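Local coordinates for adhesion and penetration protein autotransporter (Haemophilus influenzae, PDB 3SYJ) that promotes bacterial adherence to and invasion of host cells and bacterial aggregation through its secreted passenger domain, and is probably also a serine protease, at residues P130-Y142 and F223-N235. Numbering follows the deposited sequence.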
# COMPACT_ATOMS: atom_id res chain seq x y z
N PRO A 130 54.85 -18.39 -12.21
CA PRO A 130 56.08 -18.89 -11.57
C PRO A 130 56.30 -18.22 -10.22
O PRO A 130 55.69 -17.19 -9.93
CB PRO A 130 57.18 -18.45 -12.54
CG PRO A 130 56.49 -18.25 -13.85
CD PRO A 130 55.11 -17.78 -13.52
N ILE A 131 57.15 -18.82 -9.39
CA ILE A 131 57.48 -18.25 -8.09
C ILE A 131 58.89 -17.69 -8.12
O ILE A 131 59.77 -18.23 -8.78
CB ILE A 131 57.32 -19.29 -6.95
CG1 ILE A 131 57.33 -18.61 -5.59
CG2 ILE A 131 58.39 -20.36 -7.02
CD1 ILE A 131 56.58 -19.39 -4.54
N ASP A 132 59.10 -16.59 -7.41
CA ASP A 132 60.42 -15.99 -7.32
C ASP A 132 61.33 -16.80 -6.41
O ASP A 132 60.86 -17.49 -5.50
CB ASP A 132 60.33 -14.55 -6.80
CG ASP A 132 59.67 -13.62 -7.79
OD1 ASP A 132 59.38 -14.06 -8.92
OD2 ASP A 132 59.44 -12.45 -7.43
N MET A 133 62.64 -16.71 -6.67
CA MET A 133 63.66 -17.32 -5.83
C MET A 133 64.23 -16.37 -4.77
O MET A 133 64.30 -15.15 -4.98
CB MET A 133 64.81 -17.81 -6.70
CG MET A 133 64.42 -18.80 -7.76
SD MET A 133 65.90 -19.41 -8.56
CE MET A 133 65.23 -20.72 -9.57
N THR A 134 64.65 -16.92 -3.63
CA THR A 134 65.44 -16.16 -2.68
C THR A 134 66.81 -15.94 -3.32
O THR A 134 67.22 -16.73 -4.17
CB THR A 134 65.57 -16.87 -1.30
OG1 THR A 134 66.06 -18.21 -1.48
CG2 THR A 134 64.23 -16.91 -0.59
N SER A 135 67.51 -14.88 -2.93
CA SER A 135 68.72 -14.52 -3.66
C SER A 135 70.02 -14.73 -2.89
O SER A 135 71.10 -14.76 -3.49
CB SER A 135 68.63 -13.07 -4.13
OG SER A 135 68.36 -12.21 -3.04
N ASN A 136 69.93 -14.89 -1.58
CA ASN A 136 71.11 -15.05 -0.74
C ASN A 136 71.49 -16.52 -0.62
O ASN A 136 70.62 -17.37 -0.46
CB ASN A 136 70.85 -14.45 0.64
CG ASN A 136 72.13 -14.14 1.40
OD1 ASN A 136 73.06 -14.95 1.46
ND2 ASN A 136 72.18 -12.95 2.01
N MET A 137 72.78 -16.81 -0.72
CA MET A 137 73.23 -18.20 -0.62
C MET A 137 73.66 -18.59 0.80
O MET A 137 73.97 -19.75 1.08
CB MET A 137 74.35 -18.48 -1.62
CG MET A 137 73.99 -18.17 -3.07
SD MET A 137 72.62 -19.17 -3.70
CE MET A 137 73.21 -20.82 -3.37
N ASN A 138 73.67 -17.62 1.71
CA ASN A 138 73.96 -17.91 3.10
C ASN A 138 72.71 -18.37 3.86
O ASN A 138 71.81 -17.57 4.13
CB ASN A 138 74.61 -16.71 3.79
CG ASN A 138 74.87 -16.96 5.27
OD1 ASN A 138 75.22 -18.08 5.69
ND2 ASN A 138 74.70 -15.92 6.08
N GLY A 139 72.67 -19.65 4.20
CA GLY A 139 71.54 -20.22 4.91
C GLY A 139 71.13 -19.47 6.17
O GLY A 139 69.94 -19.41 6.49
N SER A 140 72.09 -18.90 6.88
CA SER A 140 71.81 -18.16 8.11
C SER A 140 70.86 -16.97 7.89
O SER A 140 70.17 -16.55 8.82
CB SER A 140 73.10 -17.70 8.77
OG SER A 140 73.94 -18.81 9.07
N THR A 141 70.84 -16.44 6.67
CA THR A 141 70.00 -15.30 6.32
C THR A 141 68.55 -15.49 6.72
O THR A 141 67.87 -14.56 7.13
CB THR A 141 70.01 -15.05 4.80
OG1 THR A 141 71.34 -14.73 4.37
CG2 THR A 141 69.05 -13.91 4.42
N TYR A 142 68.08 -16.73 6.58
CA TYR A 142 66.66 -17.03 6.62
C TYR A 142 66.16 -17.44 8.00
O TYR A 142 64.97 -17.71 8.18
CB TYR A 142 66.34 -18.09 5.57
CG TYR A 142 66.83 -17.66 4.21
CD1 TYR A 142 66.16 -16.68 3.48
CD2 TYR A 142 68.00 -18.19 3.66
CE1 TYR A 142 66.61 -16.26 2.24
CE2 TYR A 142 68.46 -17.78 2.42
CZ TYR A 142 67.76 -16.81 1.72
OH TYR A 142 68.20 -16.39 0.50
N PHE A 223 59.67 -23.61 0.70
CA PHE A 223 59.35 -22.21 0.46
C PHE A 223 59.44 -21.40 1.73
O PHE A 223 59.16 -21.90 2.82
CB PHE A 223 57.92 -22.09 -0.08
CG PHE A 223 57.67 -22.87 -1.33
CD1 PHE A 223 57.82 -22.28 -2.58
CD2 PHE A 223 57.29 -24.20 -1.26
CE1 PHE A 223 57.59 -23.00 -3.74
CE2 PHE A 223 57.06 -24.93 -2.42
CZ PHE A 223 57.21 -24.33 -3.67
N ILE A 224 59.82 -20.13 1.60
CA ILE A 224 59.91 -19.26 2.76
C ILE A 224 59.14 -17.97 2.51
O ILE A 224 59.14 -17.44 1.39
CB ILE A 224 61.38 -18.99 3.17
CG1 ILE A 224 61.46 -18.44 4.61
CG2 ILE A 224 62.09 -18.08 2.16
CD1 ILE A 224 62.87 -18.37 5.16
N TYR A 225 58.46 -17.47 3.54
CA TYR A 225 57.72 -16.23 3.39
C TYR A 225 58.56 -15.02 3.78
O TYR A 225 59.01 -14.91 4.92
CB TYR A 225 56.44 -16.25 4.22
CG TYR A 225 55.51 -15.08 3.92
CD1 TYR A 225 54.81 -15.04 2.73
CD2 TYR A 225 55.35 -14.04 4.81
CE1 TYR A 225 53.95 -13.99 2.43
CE2 TYR A 225 54.50 -12.98 4.53
CZ TYR A 225 53.80 -12.96 3.33
OH TYR A 225 52.95 -11.94 3.02
N ASP A 226 58.77 -14.13 2.81
CA ASP A 226 59.41 -12.84 3.06
C ASP A 226 58.33 -11.83 3.47
O ASP A 226 57.51 -11.43 2.66
CB ASP A 226 60.13 -12.36 1.80
CG ASP A 226 60.98 -11.12 2.04
OD1 ASP A 226 60.54 -10.20 2.77
OD2 ASP A 226 62.11 -11.06 1.50
N ALA A 227 58.33 -11.43 4.74
CA ALA A 227 57.28 -10.57 5.28
C ALA A 227 57.44 -9.11 4.86
O ALA A 227 56.46 -8.36 4.81
CB ALA A 227 57.24 -10.68 6.80
N GLU A 228 58.67 -8.71 4.57
CA GLU A 228 58.92 -7.36 4.10
C GLU A 228 58.35 -7.19 2.69
O GLU A 228 57.60 -6.25 2.42
CB GLU A 228 60.42 -7.05 4.19
CG GLU A 228 61.05 -7.69 5.42
CD GLU A 228 62.43 -7.13 5.77
OE1 GLU A 228 63.27 -6.99 4.85
OE2 GLU A 228 62.68 -6.85 6.96
N LYS A 229 58.67 -8.13 1.80
CA LYS A 229 58.16 -8.12 0.43
C LYS A 229 56.70 -8.59 0.34
O LYS A 229 56.00 -8.26 -0.62
CB LYS A 229 59.01 -9.01 -0.48
CG LYS A 229 60.50 -8.69 -0.52
CD LYS A 229 61.20 -9.59 -1.54
CE LYS A 229 62.71 -9.57 -1.41
NZ LYS A 229 63.34 -8.29 -1.84
N GLN A 230 56.26 -9.35 1.34
CA GLN A 230 54.94 -9.98 1.32
C GLN A 230 54.82 -11.01 0.20
O GLN A 230 53.81 -11.07 -0.50
CB GLN A 230 53.83 -8.93 1.20
CG GLN A 230 53.79 -7.96 2.36
CD GLN A 230 52.38 -7.53 2.70
OE1 GLN A 230 51.63 -7.07 1.83
NE2 GLN A 230 52.00 -7.70 3.97
N LYS A 231 55.85 -11.83 0.05
CA LYS A 231 55.93 -12.79 -1.04
C LYS A 231 56.26 -14.14 -0.47
O LYS A 231 57.07 -14.23 0.45
CB LYS A 231 57.07 -12.43 -1.98
CG LYS A 231 56.71 -11.65 -3.22
CD LYS A 231 57.94 -11.50 -4.12
CE LYS A 231 57.53 -11.11 -5.53
NZ LYS A 231 56.80 -9.80 -5.57
N TRP A 232 55.67 -15.18 -1.02
CA TRP A 232 56.26 -16.50 -0.87
C TRP A 232 57.38 -16.61 -1.90
O TRP A 232 57.24 -16.18 -3.05
CB TRP A 232 55.22 -17.60 -1.06
CG TRP A 232 54.32 -17.82 0.14
CD1 TRP A 232 53.03 -17.37 0.30
CD2 TRP A 232 54.65 -18.53 1.33
NE1 TRP A 232 52.54 -17.77 1.53
CE2 TRP A 232 53.52 -18.49 2.18
CE3 TRP A 232 55.79 -19.21 1.78
CZ2 TRP A 232 53.49 -19.10 3.44
CZ3 TRP A 232 55.77 -19.82 3.04
CH2 TRP A 232 54.62 -19.75 3.84
N LEU A 233 58.51 -17.15 -1.47
CA LEU A 233 59.65 -17.37 -2.37
C LEU A 233 60.04 -18.82 -2.22
O LEU A 233 59.89 -19.39 -1.14
CB LEU A 233 60.83 -16.49 -1.97
CG LEU A 233 60.65 -14.98 -2.09
CD1 LEU A 233 61.57 -14.23 -1.16
CD2 LEU A 233 60.90 -14.56 -3.52
N ILE A 234 60.54 -19.43 -3.29
CA ILE A 234 61.14 -20.73 -3.12
C ILE A 234 62.51 -20.50 -2.50
O ILE A 234 63.26 -19.64 -2.96
CB ILE A 234 61.22 -21.58 -4.41
CG1 ILE A 234 61.91 -22.91 -4.10
CG2 ILE A 234 61.95 -20.84 -5.52
CD1 ILE A 234 61.80 -23.95 -5.17
N ASN A 235 62.82 -21.26 -1.45
CA ASN A 235 64.07 -21.04 -0.72
C ASN A 235 65.09 -22.14 -0.98
O ASN A 235 66.28 -21.88 -1.02
CB ASN A 235 63.79 -20.92 0.78
CG ASN A 235 65.03 -20.57 1.60
OD1 ASN A 235 65.93 -19.87 1.12
ND2 ASN A 235 65.07 -21.05 2.83
O HOH W 1 57.24 -15.28 -5.76
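Asn-235 lays its amide oxygen over one face of the Tyr-142 ring, OD1 standing 3.4 Å above the plane at the ring centre; Thr-141 CB lies over the opposite face, and the two together limit the ring's rotation. The carbonyl oxygen of Asn-136 sits at the edge, in plane, and accepts from Tyr-142 OH (2.8 Å between OH and O), a bond that tethers the hydroxyl end of the ring. Near the root of the same side chain, Ile-224 CD1 packs 3.5 Å from Tyr-142 CB. Asn-235 CG is turned anti to the backbone N (chi1 -175°), which carries OD1 between the ring and Thr-134; OG1 of that threonine lies 3.1 Å from Asn-235 OD1. The CG2 branch of Thr-134 packs against Ile-224 CG2 and Leu-233 CB. Strands 221-226 and 231-238 form a beta-hairpin in the antiparallel sheet of the protease domain, between strand 151-155 and strand 249-253; the family has the chymotrypsin-like double-barrel fold. The hairpin's turn carries a G1 beta bulge at Gln-230 and Lys-231 opposite Asp-226. The loop 130-142 meets this hairpin through one bridge, Met-133 with Ile-234: Ile-234 N donates to Asp-132 O (3.0 Å) and Thr-134 N to Ile-234 O (3.1 Å). A water extends the pairing from Asp-132 N to Trp-232 O. Ile-131, CG1 anti to its N (chi1 -166°), reaches CD1 to Phe-223 CD1 (3.7 Å) and rests CG2 on Ile-234 CG2, while Met-133 lies alongside Ile-234 on the side covered by Val-63 and Ala-61 of strand 61-64. Asp-132 OD2 faces the aliphatic CE of Lys-231, with NZ 4.2 Å from OD2, too far for a salt bridge.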